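Local coordinates for protein uncharacterized HTH-type transcriptional regulator yydK (Bacillus subtilis subsp. subtilis, PDB 3BWG) that probably binds DNA as a GntR-type transcriptional regulator, pairing a winged helix-turn-helix domain with a UTRA domain, at residues V69-K73 with V231-N235. Residues are numbered along the deposited sequence; the frame is centred on the assembly and turned at random.
Sequences VRKHK and VVQAN
The side chains of Arg-70 and Gln-233 run past each other in opposite directions, with the amide laid over one face of the guanidinium; the two planes lie 18° apart, and Gln-233 NE2 sits 4.0 Å above the guanidinium centre. With CG swung to the side away from the backbone N (chi1 170°) and the chain bent at chi2, Arg-70 lays its guanidinium against the amide. Arg-70 NE gives a nearly straight bond of 3.2 Å to Asn-235 OD1, within the guanidinium plane, while NH2 makes only a weak one to Ala-234 O. The stronger polar partner is Asp-177 of the second subunit, in a salt bridge with NH1. A leucine in place of Arg-70 would probably leave Asn-235 OD1 and that aspartate without their mate and deprive the Gln-233 amide of the flat group it stacks on. Gln-233, extended beyond CG, uses both ends of its amide: OE1 accepts the backbone N of His-72 at 2.9 Å, and NE2 bonds to Gly-57 O. The same OE1 lies at the edge of the His-72 ring, 3.3 Å from CD2. Over one ring face comes Val-231, whose CG1 makes a CH-pi contact 3.9 Å from the centroid of the His-72 ring. The ring's rotation is fixed by His-72 ND1, which donates to Lys-73 O at 2.7 Å in the ring plane. Residues 70-73 follow wing strand 66-69 in the loop that leads to strand 78-79, and meet the C-terminal strand 230-234, which runs parallel to 78-79 and pairs antiparallel with a strand of the second subunit, so that the winged helix-turn-helix domain meets the dimer interface here.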
ATOM      1  N   VAL B  69      18.106  -4.137   6.575  1.00 35.59           N
ATOM      2  CA  VAL B  69      17.256  -4.609   5.489  1.00 34.40           C
ATOM      3  C   VAL B  69      15.801  -4.256   5.872  1.00 34.52           C
ATOM      4  O   VAL B  69      15.387  -4.486   7.007  1.00 31.84           O
ATOM      5  CB  VAL B  69      17.461  -6.153   5.227  1.00 35.79           C
ATOM      6  CG1 VAL B  69      16.514  -6.688   4.143  1.00 34.33           C
ATOM      7  CG2 VAL B  69      18.923  -6.458   4.800  1.00 37.00           C
ATOM      8  N   ARG B  70      15.062  -3.708   4.914  1.00 34.44           N
ATOM      9  CA  ARG B  70      13.712  -3.225   5.079  1.00 36.10           C
ATOM     10  C   ARG B  70      12.713  -4.187   4.435  1.00 38.63           C
ATOM     11  O   ARG B  70      11.594  -4.357   4.943  1.00 40.58           O
ATOM     12  CB  ARG B  70      13.594  -1.806   4.448  1.00 36.08           C
ATOM     13  CG  ARG B  70      12.153  -1.201   4.306  1.00 35.84           C
ATOM     14  CD  ARG B  70      11.378  -1.120   5.606  1.00 33.56           C
ATOM     15  NE  ARG B  70       9.940  -0.793   5.412  1.00 32.51           N
ATOM     16  CZ  ARG B  70       8.929  -1.680   5.356  1.00 29.94           C
ATOM     17  NH1 ARG B  70       9.156  -2.971   5.456  1.00 29.48           N
ATOM     18  NH2 ARG B  70       7.667  -1.263   5.222  1.00 30.36           N
ATOM     19  N   LYS B  71      13.128  -4.812   3.328  1.00 41.04           N
ATOM     20  CA  LYS B  71      12.272  -5.644   2.515  1.00 42.62           C
ATOM     21  C   LYS B  71      11.529  -6.598   3.413  1.00 41.93           C
ATOM     22  O   LYS B  71      12.111  -7.269   4.285  1.00 41.96           O
ATOM     23  CB  LYS B  71      13.075  -6.403   1.456  1.00 43.67           C
ATOM     24  CG  LYS B  71      13.531  -7.799   1.879  1.00 47.20           C
ATOM     25  CD  LYS B  71      14.841  -8.287   1.220  1.00 47.62           C
ATOM     26  CE  LYS B  71      14.629  -8.955  -0.131  1.00 49.74           C
ATOM     27  NZ  LYS B  71      14.042 -10.289   0.089  1.00 51.06           N
ATOM     28  N   HIS B  72      10.228  -6.639   3.198  1.00 41.49           N
ATOM     29  CA  HIS B  72       9.321  -7.466   3.976  1.00 41.27           C
ATOM     30  C   HIS B  72       9.764  -8.947   4.033  1.00 40.71           C
ATOM     31  O   HIS B  72      10.456  -9.469   3.110  1.00 40.18           O
ATOM     32  CB  HIS B  72       7.920  -7.327   3.375  1.00 42.06           C
ATOM     33  CG  HIS B  72       7.799  -7.901   1.990  1.00 41.50           C
ATOM     34  ND1 HIS B  72       7.585  -9.244   1.759  1.00 40.46           N
ATOM     35  CD2 HIS B  72       7.845  -7.307   0.770  1.00 40.02           C
ATOM     36  CE1 HIS B  72       7.525  -9.455   0.451  1.00 40.70           C
ATOM     37  NE2 HIS B  72       7.664  -8.291  -0.165  1.00 40.12           N
ATOM     38  N   LYS B  73       9.404  -9.620   5.129  1.00 40.25           N
ATOM     39  CA  LYS B  73       9.560 -11.081   5.217  1.00 39.20           C
ATOM     40  C   LYS B  73       8.495 -11.763   4.346  1.00 37.79           C
ATOM     41  O   LYS B  73       7.631 -11.072   3.784  1.00 39.68           O
ATOM     42  CB  LYS B  73       9.437 -11.509   6.660  1.00 40.75           C
ATOM     43  CG  LYS B  73      10.665 -11.100   7.479  1.00 41.72           C
ATOM     44  CD  LYS B  73      10.345 -10.877   8.953  1.00 41.41           C
ATOM     45  CE  LYS B  73      10.128 -12.188   9.665  1.00 41.82           C
ATOM     46  NZ  LYS B  73      10.223 -12.012  11.141  1.00 41.65           N
ATOM     47  N   VAL B 231       1.188  -7.980  -0.767  1.00 32.30           N
ATOM     48  CA  VAL B 231       1.902  -7.266   0.238  1.00 31.45           C
ATOM     49  C   VAL B 231       1.983  -5.764  -0.108  1.00 34.14           C
ATOM     50  O   VAL B 231       1.975  -5.341  -1.284  1.00 33.41           O
ATOM     51  CB  VAL B 231       3.311  -7.895   0.541  1.00 30.90           C
ATOM     52  CG1 VAL B 231       4.254  -7.958  -0.733  1.00 32.85           C
ATOM     53  CG2 VAL B 231       3.974  -7.153   1.674  1.00 29.13           C
ATOM     54  N   VAL B 232       2.033  -4.963   0.958  1.00 35.51           N
ATOM     55  CA  VAL B 232       2.302  -3.559   0.863  1.00 36.42           C
ATOM     56  C   VAL B 232       3.145  -3.129   2.051  1.00 36.41           C
ATOM     57  O   VAL B 232       2.924  -3.570   3.211  1.00 33.68           O
ATOM     58  CB  VAL B 232       1.009  -2.726   0.637  1.00 36.98           C
ATOM     59  CG1 VAL B 232      -0.063  -3.199   1.482  1.00 37.22           C
ATOM     60  CG2 VAL B 232       1.279  -1.192   0.739  1.00 37.55           C
ATOM     61  N   GLN B 233       4.162  -2.332   1.716  1.00 37.01           N
ATOM     62  CA  GLN B 233       5.095  -1.791   2.677  1.00 39.96           C
ATOM     63  C   GLN B 233       4.673  -0.350   2.874  1.00 41.48           C
ATOM     64  O   GLN B 233       4.487   0.382   1.896  1.00 42.10           O
ATOM     65  CB  GLN B 233       6.537  -1.865   2.179  1.00 40.17           C
ATOM     66  CG  GLN B 233       7.073  -3.267   1.969  1.00 40.52           C
ATOM     67  CD  GLN B 233       8.595  -3.344   1.640  1.00 41.66           C
ATOM     68  OE1 GLN B 233       9.148  -4.440   1.595  1.00 42.54           O
ATOM     69  NE2 GLN B 233       9.261  -2.192   1.435  1.00 41.42           N
ATOM     70  N   ALA B 234       4.490   0.042   4.127  1.00 41.88           N
ATOM     71  CA  ALA B 234       4.119   1.409   4.460  1.00 43.75           C
ATOM     72  C   ALA B 234       5.211   2.032   5.304  1.00 45.49           C
ATOM     73  O   ALA B 234       5.719   1.411   6.240  1.00 44.39           O
ATOM     74  CB  ALA B 234       2.773   1.430   5.213  1.00 43.18           C
ATOM     75  N   ASN B 235       5.583   3.264   4.976  1.00 49.45           N
ATOM     76  CA  ASN B 235       6.619   3.957   5.742  1.00 54.06           C
ATOM     77  C   ASN B 235       6.084   5.236   6.384  1.00 56.39           C
ATOM     78  O   ASN B 235       5.194   5.154   7.261  1.00 58.27           O
ATOM     79  CB  ASN B 235       7.902   4.164   4.893  1.00 55.20           C
ATOM     80  CG  ASN B 235       8.517   2.800   4.426  1.00 56.49           C
ATOM     81  OD1 ASN B 235       9.558   2.358   4.936  1.00 56.41           O
ATOM     82  ND2 ASN B 235       7.846   2.133   3.472  1.00 56.49           N
TER